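Local coordinates for appr-1-p processing domain protein (Thermus aquaticus Y51MC23, PDB 5M31) that is of unknown function but belongs to the macro domain family, a three-layer alpha/beta fold with a mixed beta-sheet between helices, at residues A[22-27]-A[153-158]; A[107-112]-A[119-124]; A[53-58]-A[71-76]. All coordinates share one frame; numbering follows the deposited sequence. Where two conformers were deposited one is given.

All three contacts reach the one mixed sheet of this macro domain. Contact 1 (22-27 with 153-158) spans the longest stretch of chain, and contacts 3 (53-58 with 71-76) and 2 (107-112 with 119-124) follow one another in that order inside the loop it closes. The centres of contacts 1 and 2 lie about 9 Å apart, and strand 120-123, the middle one of three neighbours, joins them: W155 O to L123 N and Y157 N to L123 O are both 2.8 Å, probable hydrogen bonds. Contact 3, about 16 Å from contact 2 and 18 Å from contact 1 between centres, sits at the 71-74 edge, so the set samples most of the sheet's width.

Contact 1: residues A[22-27]-A[153-158]; sequences APVEAL and EVWVYE
W155 meets V24 through a single pair of carbons, indole CD1 and methyl CG1, 3.8 Å apart. With CB directed toward the loop, the rotation that sets CG anti to the carbonyl carbon (chi1 -57°) leaves CD1 as the indole atom that reaches V24, and the valine methyl comes to it obliquely. W155 was deposited in two conformers, so this half of the contact describes one of them and is the less certain. The two segments are not paired strands: the nearest CA atoms, those of A22 and W155, are 8.1 Å apart, and no hydrogen bond passes between them. In the macro domain sheet, strand 120-123 runs between strands 153-157 and 26-31, and here the loop leading into 26-31 reaches across it; A22 packs on A122 of that middle strand and V24 on S120, while V156 faces helix 135-146 on the other side of the sheet. P23 is the centre of an inverse gamma turn, closed by a weak hydrogen bond from V24 N to A22 O of 2.9 Å, and both flanking residues direct CB toward strand 153-157. Y157 then supplies the second touch. Its phenol oxygen OH is 3.4 Å from A22 CB and 3.7 Å from A22 CA, while ring carbon CE1 stands 4.0 Å from the same CB. The methyl thus meets the hydroxyl end of the ring, again obliquely. At E158 the segment leaves the strand; in one of its two conformers OE1 makes a salt bridge with K139 NZ of helix 135-146, and the backbone O is hydrogen-bonded to a bound glycerol.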
loop_
_atom_site.group_PDB
_atom_site.type_symbol
_atom_site.label_atom_id
_atom_site.label_comp_id
_atom_site.label_asym_id
_atom_site.label_seq_id
_atom_site.Cartn_x
_atom_site.Cartn_y
_atom_site.Cartn_z
ATOM N N ALA A 22 -10.562 3.038 -6.997
ATOM C CA ALA A 22 -10.067 2.074 -7.928
ATOM C C ALA A 22 -10.965 0.800 -7.807
ATOM O O ALA A 22 -11.164 0.321 -6.708
ATOM C CB ALA A 22 -8.647 1.736 -7.632
ATOM N N PRO A 23 -11.388 0.230 -8.917
ATOM C CA PRO A 23 -12.410 -0.885 -8.857
ATOM C C PRO A 23 -11.758 -2.247 -8.763
ATOM O O PRO A 23 -11.884 -3.102 -9.673
ATOM C CB PRO A 23 -13.181 -0.673 -10.115
ATOM C CG PRO A 23 -12.157 -0.204 -11.105
ATOM C CD PRO A 23 -11.165 0.645 -10.311
ATOM N N VAL A 24 -10.951 -2.401 -7.712
ATOM C CA VAL A 24 -10.041 -3.534 -7.594
ATOM C C VAL A 24 -10.280 -4.299 -6.311
ATOM O O VAL A 24 -11.064 -3.899 -5.508
ATOM C CB VAL A 24 -8.567 -3.034 -7.633
ATOM C CG1 VAL A 24 -8.282 -2.375 -8.967
ATOM C CG2 VAL A 24 -8.341 -2.090 -6.482
ATOM N N GLU A 25 -9.577 -5.414 -6.129
ATOM C CA GLU A 25 -9.764 -6.280 -4.956
ATOM C C GLU A 25 -9.032 -5.745 -3.749
ATOM O O GLU A 25 -9.419 -6.054 -2.647
ATOM C CB GLU A 25 -9.234 -7.698 -5.231
ATOM C CG GLU A 25 -10.054 -8.486 -6.238
ATOM C CD GLU A 25 -9.566 -9.913 -6.437
ATOM O OE1 GLU A 25 -8.562 -10.316 -5.895
ATOM O OE2 GLU A 25 -10.219 -10.662 -7.169
ATOM N N ALA A 26 -7.919 -5.022 -3.966
ATOM C CA ALA A 26 -7.043 -4.639 -2.863
ATOM C C ALA A 26 -6.557 -3.215 -3.101
ATOM O O ALA A 26 -6.186 -2.898 -4.213
ATOM C CB ALA A 26 -5.864 -5.594 -2.737
ATOM N N LEU A 27 -6.540 -2.418 -2.037
ATOM C CA LEU A 27 -5.897 -1.108 -2.047
ATOM C C LEU A 27 -4.698 -1.119 -1.131
ATOM O O LEU A 27 -4.737 -1.676 -0.028
ATOM C CB LEU A 27 -6.836 -0.023 -1.561
ATOM C CG LEU A 27 -8.101 0.225 -2.393
ATOM C CD1 LEU A 27 -8.872 1.382 -1.762
ATOM C CD2 LEU A 27 -7.813 0.479 -3.862
ATOM N N GLU A 153 -3.732 -7.560 -12.192
ATOM C CA GLU A 153 -3.843 -6.186 -12.757
ATOM C C GLU A 153 -3.455 -5.183 -11.699
ATOM O O GLU A 153 -4.048 -5.202 -10.649
ATOM C CB GLU A 153 -5.261 -5.933 -13.207
ATOM C CG GLU A 153 -5.709 -6.963 -14.219
ATOM C CD GLU A 153 -6.880 -6.513 -15.059
ATOM O OE1 GLU A 153 -7.683 -5.677 -14.567
ATOM O OE2 GLU A 153 -6.991 -7.000 -16.229
ATOM N N VAL A 154 -2.365 -4.435 -11.930
ATOM C CA VAL A 154 -1.805 -3.491 -10.965
ATOM C C VAL A 154 -1.974 -2.071 -11.490
ATOM O O VAL A 154 -1.584 -1.767 -12.626
ATOM C CB VAL A 154 -0.296 -3.690 -10.769
ATOM C CG1 VAL A 154 0.209 -2.806 -9.653
ATOM C CG2 VAL A 154 0.020 -5.145 -10.506
ATOM N N TRP A 155 -2.594 -1.244 -10.662
ATOM C CA TRP A 155 -2.827 0.131 -11.014
ATOM C C TRP A 155 -2.090 1.001 -10.066
ATOM O O TRP A 155 -2.189 0.830 -8.837
ATOM C CB TRP A 155 -4.291 0.432 -10.951
ATOM C CG TRP A 155 -5.039 -0.457 -11.824
ATOM C CD1 TRP A 155 -5.519 -1.710 -11.505
ATOM C CD2 TRP A 155 -5.203 -0.312 -13.220
ATOM N NE1 TRP A 155 -6.079 -2.282 -12.615
ATOM C CE2 TRP A 155 -5.919 -1.431 -13.677
ATOM C CE3 TRP A 155 -4.895 0.714 -14.136
ATOM C CZ2 TRP A 155 -6.291 -1.563 -15.003
ATOM C CZ3 TRP A 155 -5.303 0.599 -15.388
ATOM C CH2 TRP A 155 -5.953 -0.565 -15.844
ATOM N N VAL A 156 -1.229 1.859 -10.615
ATOM C CA VAL A 156 -0.440 2.735 -9.793
ATOM C C VAL A 156 -0.874 4.129 -10.061
ATOM O O VAL A 156 -0.927 4.568 -11.211
ATOM C CB VAL A 156 1.091 2.599 -10.015
ATOM C CG1 VAL A 156 1.845 3.424 -8.982
ATOM C CG2 VAL A 156 1.494 1.114 -9.950
ATOM N N TYR A 157 -1.289 4.805 -8.998
ATOM C CA TYR A 157 -1.725 6.166 -9.102
ATOM C C TYR A 157 -0.527 7.111 -8.997
ATOM O O TYR A 157 0.266 7.008 -8.058
ATOM C CB TYR A 157 -2.807 6.424 -8.046
ATOM C CG TYR A 157 -4.139 5.837 -8.415
ATOM C CD1 TYR A 157 -4.345 4.444 -8.509
ATOM C CD2 TYR A 157 -5.183 6.665 -8.849
ATOM C CE1 TYR A 157 -5.552 3.927 -8.890
ATOM C CE2 TYR A 157 -6.408 6.147 -9.178
ATOM C CZ TYR A 157 -6.575 4.798 -9.301
ATOM O OH TYR A 157 -7.764 4.296 -9.728
ATOM N N GLU A 158 -0.405 8.003 -9.990
ATOM C CA GLU A 158 0.757 8.861 -10.129
ATOM C C GLU A 158 0.650 10.012 -9.124
ATOM O O GLU A 158 -0.448 10.370 -8.741
ATOM C CB GLU A 158 0.826 9.424 -11.555
ATOM C CG GLU A 158 1.248 8.401 -12.612
ATOM C CD GLU A 158 2.684 8.610 -13.104
ATOM O OE1 GLU A 158 3.173 7.752 -13.852
ATOM O OE2 GLU A 158 3.326 9.639 -12.742
#

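Contact 2: residues A[107-112]-A[119-124]; sequences KDLVCR and RSIALP
In the beta-alpha-beta crossover formed by strand 83-88, helix 99-116 and strand 120-123, L109 of the helix packs on I121 and L123 of the returning strand. The two outer elements run parallel in the macro domain sheet, with strand 26-31 between them, and the helix lies on the sheet: the closest pair of CA atoms, those of L109 and I121, is 10.2 Å apart. That spacing is bridged by side chains alone, without a hydrogen bond between the segments. L109 sends its CG away from the backbone N (chi1 -179°), which carries both methyls down to the strand. I121 is likewise extended through CG1 to CD1 (chi1 -170°, chi2 158°), and the two side chains run antiparallel alongside each other, overlapping at their CD1 methyls. All three residues are buried. F85 of strand 83-88 touches both L109 and I121, and L146 of helix 135-146 packs against both the helix side of this contact, at L109, and the strand side, at L123. The two L109 methyls divide the strand between them: CD1 is 3.9 Å from I121 CD1, whereas CD2 makes a looser approach to L123 CD2 at 4.5 Å.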
loop_
_atom_site.group_PDB
_atom_site.type_symbol
_atom_site.label_atom_id
_atom_site.label_comp_id
_atom_site.label_asym_id
_atom_site.label_seq_id
_atom_site.Cartn_x
_atom_site.Cartn_y
_atom_site.Cartn_z
ATOM N N LYS A 107 8.792 -6.092 -1.959
ATOM C CA LYS A 107 8.997 -7.518 -1.844
ATOM C C LYS A 107 7.833 -8.138 -1.063
ATOM O O LYS A 107 7.293 -9.188 -1.463
ATOM C CB LYS A 107 10.338 -7.841 -1.153
ATOM C CG LYS A 107 11.581 -7.487 -1.964
ATOM C CD LYS A 107 12.805 -8.252 -1.462
ATOM C CE LYS A 107 13.896 -8.348 -2.524
ATOM N NZ LYS A 107 14.687 -7.097 -2.690
ATOM N N ASP A 108 7.446 -7.537 0.055
ATOM C CA ASP A 108 6.381 -8.129 0.831
ATOM C C ASP A 108 5.042 -7.966 0.174
ATOM O O ASP A 108 4.130 -8.744 0.399
ATOM C CB ASP A 108 6.320 -7.560 2.227
ATOM C CG ASP A 108 5.658 -8.515 3.203
ATOM O OD1 ASP A 108 5.955 -9.727 3.139
ATOM O OD2 ASP A 108 4.759 -8.100 3.940
ATOM N N LEU A 109 4.912 -6.927 -0.628
ATOM C CA LEU A 109 3.668 -6.725 -1.398
ATOM C C LEU A 109 3.423 -7.886 -2.343
ATOM O O LEU A 109 2.301 -8.426 -2.419
ATOM C CB LEU A 109 3.756 -5.430 -2.151
ATOM C CG LEU A 109 2.526 -5.044 -2.993
ATOM C CD1 LEU A 109 1.287 -5.019 -2.144
ATOM C CD2 LEU A 109 2.800 -3.688 -3.592
ATOM N N VAL A 110 4.456 -8.297 -3.044
ATOM C CA VAL A 110 4.393 -9.460 -3.897
ATOM C C VAL A 110 3.997 -10.675 -3.072
ATOM O O VAL A 110 3.039 -11.409 -3.446
ATOM C CB VAL A 110 5.702 -9.718 -4.617
ATOM C CG1 VAL A 110 5.742 -11.091 -5.291
ATOM C CG2 VAL A 110 5.919 -8.602 -5.626
ATOM N N CYS A 111 4.648 -10.874 -1.928
ATOM C CA CYS A 111 4.301 -11.993 -1.020
ATOM C C CYS A 111 2.821 -12.020 -0.664
ATOM O O CYS A 111 2.176 -13.077 -0.748
ATOM C CB CYS A 111 5.106 -11.905 0.258
ATOM S SG CYS A 111 6.858 -12.152 -0.052
ATOM N N ARG A 112 2.251 -10.884 -0.260
ATOM C CA ARG A 112 0.865 -10.871 0.235
ATOM C C ARG A 112 -0.113 -11.058 -0.913
ATOM O O ARG A 112 -1.147 -11.697 -0.738
ATOM C CB ARG A 112 0.511 -9.566 0.923
ATOM C CG ARG A 112 1.015 -9.387 2.355
ATOM C CD ARG A 112 1.280 -10.629 3.163
ATOM N NE ARG A 112 0.082 -11.260 3.711
ATOM C CZ ARG A 112 -0.572 -10.837 4.797
ATOM N NH1 ARG A 112 -0.052 -9.894 5.545
ATOM N NH2 ARG A 112 -1.735 -11.401 5.154
ATOM N N ARG A 119 -6.147 -10.616 -7.402
ATOM C CA ARG A 119 -6.072 -10.550 -8.856
ATOM C C ARG A 119 -6.060 -9.109 -9.370
ATOM O O ARG A 119 -5.838 -8.885 -10.552
ATOM C CB ARG A 119 -7.275 -11.274 -9.501
ATOM C CG ARG A 119 -7.446 -12.696 -9.041
ATOM C CD ARG A 119 -6.233 -13.559 -9.342
ATOM N NE ARG A 119 -5.821 -13.483 -10.748
ATOM C CZ ARG A 119 -6.368 -14.135 -11.775
ATOM N NH1 ARG A 119 -7.400 -14.992 -11.629
ATOM N NH2 ARG A 119 -5.867 -13.952 -12.997
ATOM N N SER A 120 -6.347 -8.151 -8.496
ATOM C CA SER A 120 -6.238 -6.738 -8.887
ATOM C C SER A 120 -5.952 -5.900 -7.667
ATOM O O SER A 120 -6.457 -6.176 -6.586
ATOM C CB SER A 120 -7.514 -6.252 -9.585
ATOM O OG SER A 120 -8.620 -6.452 -8.754
ATOM N N ILE A 121 -5.086 -4.898 -7.838
ATOM C CA ILE A 121 -4.602 -4.092 -6.719
ATOM C C ILE A 121 -4.244 -2.706 -7.240
ATOM O O ILE A 121 -3.810 -2.549 -8.383
ATOM C CB ILE A 121 -3.384 -4.760 -6.022
ATOM C CG1 ILE A 121 -3.020 -4.073 -4.709
ATOM C CG2 ILE A 121 -2.224 -4.903 -6.976
ATOM C CD1 ILE A 121 -2.219 -4.974 -3.767
ATOM N N ALA A 122 -4.456 -1.702 -6.396
ATOM C CA ALA A 122 -4.089 -0.329 -6.704
ATOM C C ALA A 122 -3.238 0.236 -5.577
ATOM O O ALA A 122 -3.509 -0.023 -4.419
ATOM C CB ALA A 122 -5.314 0.568 -6.893
ATOM N N LEU A 123 -2.284 1.052 -5.998
ATOM C CA LEU A 123 -1.273 1.615 -5.131
ATOM C C LEU A 123 -1.163 3.115 -5.356
ATOM O O LEU A 123 -1.295 3.592 -6.482
ATOM C CB LEU A 123 0.100 1.130 -5.562
ATOM C CG LEU A 123 0.804 -0.103 -5.436
ATOM C CD1 LEU A 123 0.121 -1.112 -6.329
ATOM C CD2 LEU A 123 2.261 0.174 -5.822
ATOM N N PRO A 124 -0.835 3.861 -4.290
ATOM C CA PRO A 124 -0.330 5.208 -4.453
ATOM C C PRO A 124 1.137 5.193 -4.869
ATOM O O PRO A 124 1.751 4.170 -4.880
ATOM C CB PRO A 124 -0.499 5.802 -3.037
ATOM C CG PRO A 124 -0.333 4.661 -2.134
ATOM C CD PRO A 124 -0.721 3.413 -2.895
#

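Contact 3: residues A[53-58]-A[71-76]; sequences YQAYVK and FVYDRG
F71 and Y73 both hold CG opposite the backbone N (chi1 172° and -178°), and these matching torsions throw the two rings from the strand against A55 and Y56 of helix 50-61. The single methyl of A55 lies by both aromatics. CB meets the Y73 ring along one side, 3.5 Å from CD1 and 3.8 Å from CE1, approaching obliquely. Against F71 the same CB lies at the ring edge, in its plane, 3.9 Å from CZ. The phenylalanine also reaches the helix backbone: CE2 is 3.6 Å from Y56 N and 3.7 Å from A55 C, both oblique to the ring. Part of this packing is therefore ring against peptide rather than side chain against side chain, which a close approach of the two backbones allows. The axes of the helix and strand segments come within 9.0 Å, their directions 142° apart. The polar end of Y56 is used away from the strand, its OH hydrogen-bonded to the backbone O of N32. Past Y73 the strand ends in an Asx turn: D74 OD1 accepts from G76 N at 2.8 Å, met from above the carboxylate plane, and also forms a salt bridge with R82. Strand 71-74 is an outermost strand of the macro domain sheet, antiparallel to 83-88; helix 50-61 packs on the side bearing F71 and Y73, while on the other V72 meets R112 and L116 of helix 99-116.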
loop_
_atom_site.group_PDB
_atom_site.type_symbol
_atom_site.label_atom_id
_atom_site.label_comp_id
_atom_site.label_asym_id
_atom_site.label_seq_id
_atom_site.Cartn_x
_atom_site.Cartn_y
_atom_site.Cartn_z
ATOM N N TYR A 53 -8.551 1.047 10.019
ATOM C CA TYR A 53 -7.753 1.906 10.914
ATOM C C TYR A 53 -7.673 1.330 12.315
ATOM O O TYR A 53 -6.567 1.185 12.885
ATOM C CB TYR A 53 -8.337 3.304 10.950
ATOM C CG TYR A 53 -7.684 4.187 12.001
ATOM C CD1 TYR A 53 -6.373 4.582 11.869
ATOM C CD2 TYR A 53 -8.349 4.516 13.176
ATOM C CE1 TYR A 53 -5.738 5.296 12.872
ATOM C CE2 TYR A 53 -7.736 5.293 14.143
ATOM C CZ TYR A 53 -6.445 5.709 13.952
ATOM O OH TYR A 53 -5.802 6.446 14.940
ATOM N N GLN A 54 -8.808 0.893 12.858
ATOM C CA GLN A 54 -8.784 0.307 14.212
ATOM C C GLN A 54 -7.966 -0.958 14.251
ATOM O O GLN A 54 -7.214 -1.180 15.184
ATOM C CB GLN A 54 -10.210 0.026 14.739
ATOM C CG GLN A 54 -11.077 1.284 15.012
ATOM C CD GLN A 54 -10.443 2.354 15.930
ATOM O OE1 GLN A 54 -9.651 2.063 16.835
ATOM N NE2 GLN A 54 -10.841 3.609 15.713
ATOM N N ALA A 55 -8.123 -1.822 13.233
ATOM C CA ALA A 55 -7.301 -3.037 13.172
ATOM C C ALA A 55 -5.813 -2.737 13.094
ATOM O O ALA A 55 -4.993 -3.385 13.789
ATOM C CB ALA A 55 -7.727 -3.905 12.002
ATOM N N TYR A 56 -5.481 -1.716 12.311
ATOM C CA TYR A 56 -4.102 -1.235 12.168
ATOM C C TYR A 56 -3.537 -0.722 13.484
ATOM O O TYR A 56 -2.386 -1.033 13.866
ATOM C CB TYR A 56 -4.038 -0.167 11.091
ATOM C CG TYR A 56 -2.844 0.746 11.167
ATOM C CD1 TYR A 56 -1.609 0.396 10.590
ATOM C CD2 TYR A 56 -2.964 1.966 11.768
ATOM C CE1 TYR A 56 -0.502 1.254 10.653
ATOM C CE2 TYR A 56 -1.892 2.800 11.848
ATOM C CZ TYR A 56 -0.684 2.491 11.250
ATOM O OH TYR A 56 0.392 3.424 11.438
ATOM N N VAL A 57 -4.325 0.043 14.209
ATOM C CA VAL A 57 -3.881 0.532 15.505
ATOM C C VAL A 57 -3.548 -0.632 16.432
ATOM O O VAL A 57 -2.472 -0.640 17.079
ATOM C CB VAL A 57 -4.899 1.458 16.154
ATOM C CG1 VAL A 57 -4.584 1.715 17.607
ATOM C CG2 VAL A 57 -4.972 2.757 15.349
ATOM N N LYS A 58 -4.447 -1.616 16.522
ATOM C CA LYS A 58 -4.187 -2.776 17.332
ATOM C C LYS A 58 -2.960 -3.575 16.871
ATOM O O LYS A 58 -2.153 -3.987 17.731
ATOM C CB LYS A 58 -5.426 -3.669 17.393
ATOM C CG LYS A 58 -6.537 -3.047 18.219
ATOM C CD LYS A 58 -7.820 -3.858 18.109
ATOM C CE LYS A 58 -8.965 -3.231 18.907
ATOM N NZ LYS A 58 -8.864 -3.580 20.359
ATOM N N PHE A 71 0.714 -4.996 6.777
ATOM C CA PHE A 71 -0.419 -5.422 7.560
ATOM C C PHE A 71 -1.673 -5.402 6.693
ATOM O O PHE A 71 -2.076 -4.351 6.261
ATOM C CB PHE A 71 -0.617 -4.528 8.769
ATOM C CG PHE A 71 -1.906 -4.818 9.510
ATOM C CD1 PHE A 71 -2.077 -6.019 10.141
ATOM C CD2 PHE A 71 -2.990 -3.907 9.491
ATOM C CE1 PHE A 71 -3.288 -6.355 10.738
ATOM C CE2 PHE A 71 -4.179 -4.231 10.137
ATOM C CZ PHE A 71 -4.332 -5.447 10.740
ATOM N N VAL A 72 -2.255 -6.589 6.432
ATOM C CA VAL A 72 -3.423 -6.711 5.587
ATOM C C VAL A 72 -4.672 -6.815 6.422
ATOM O O VAL A 72 -4.703 -7.569 7.433
ATOM C CB VAL A 72 -3.332 -7.946 4.660
ATOM C CG1 VAL A 72 -4.603 -8.066 3.827
ATOM C CG2 VAL A 72 -2.155 -7.822 3.731
ATOM N N TYR A 73 -5.667 -6.020 6.079
ATOM C CA TYR A 73 -6.995 -6.125 6.689
ATOM C C TYR A 73 -7.996 -6.656 5.650
ATOM O O TYR A 73 -8.037 -6.146 4.510
ATOM C CB TYR A 73 -7.477 -4.779 7.245
ATOM C CG TYR A 73 -8.819 -4.844 7.918
ATOM C CD1 TYR A 73 -8.982 -5.529 9.156
ATOM C CD2 TYR A 73 -9.979 -4.347 7.295
ATOM C CE1 TYR A 73 -10.212 -5.599 9.761
ATOM C CE2 TYR A 73 -11.207 -4.426 7.920
ATOM C CZ TYR A 73 -11.332 -5.094 9.110
ATOM O OH TYR A 73 -12.548 -5.156 9.730
ATOM N N ASP A 74 -8.740 -7.696 6.028
ATOM C CA ASP A 74 -9.744 -8.308 5.174
ATOM C C ASP A 74 -11.133 -7.777 5.535
ATOM O O ASP A 74 -11.649 -8.033 6.638
ATOM C CB ASP A 74 -9.708 -9.829 5.386
ATOM C CG ASP A 74 -10.654 -10.599 4.451
ATOM O OD1 ASP A 74 -11.375 -10.002 3.645
ATOM O OD2 ASP A 74 -10.634 -11.846 4.540
ATOM N N ARG A 75 -11.773 -7.082 4.600
ATOM C CA ARG A 75 -13.072 -6.516 4.869
ATOM C C ARG A 75 -14.171 -7.549 4.653
ATOM O O ARG A 75 -15.330 -7.295 4.926
ATOM C CB ARG A 75 -13.301 -5.296 3.991
ATOM C CG ARG A 75 -12.285 -4.174 4.209
ATOM C CD ARG A 75 -12.519 -3.018 3.260
ATOM N NE ARG A 75 -13.759 -2.304 3.567
ATOM C CZ ARG A 75 -14.661 -1.893 2.686
ATOM N NH1 ARG A 75 -15.751 -1.247 3.094
ATOM N NH2 ARG A 75 -14.493 -2.101 1.375
ATOM N N GLY A 76 -13.803 -8.705 4.150
ATOM C CA GLY A 76 -14.760 -9.790 3.973
ATOM C C GLY A 76 -14.960 -10.143 2.511
ATOM O O GLY A 76 -14.668 -9.366 1.622
#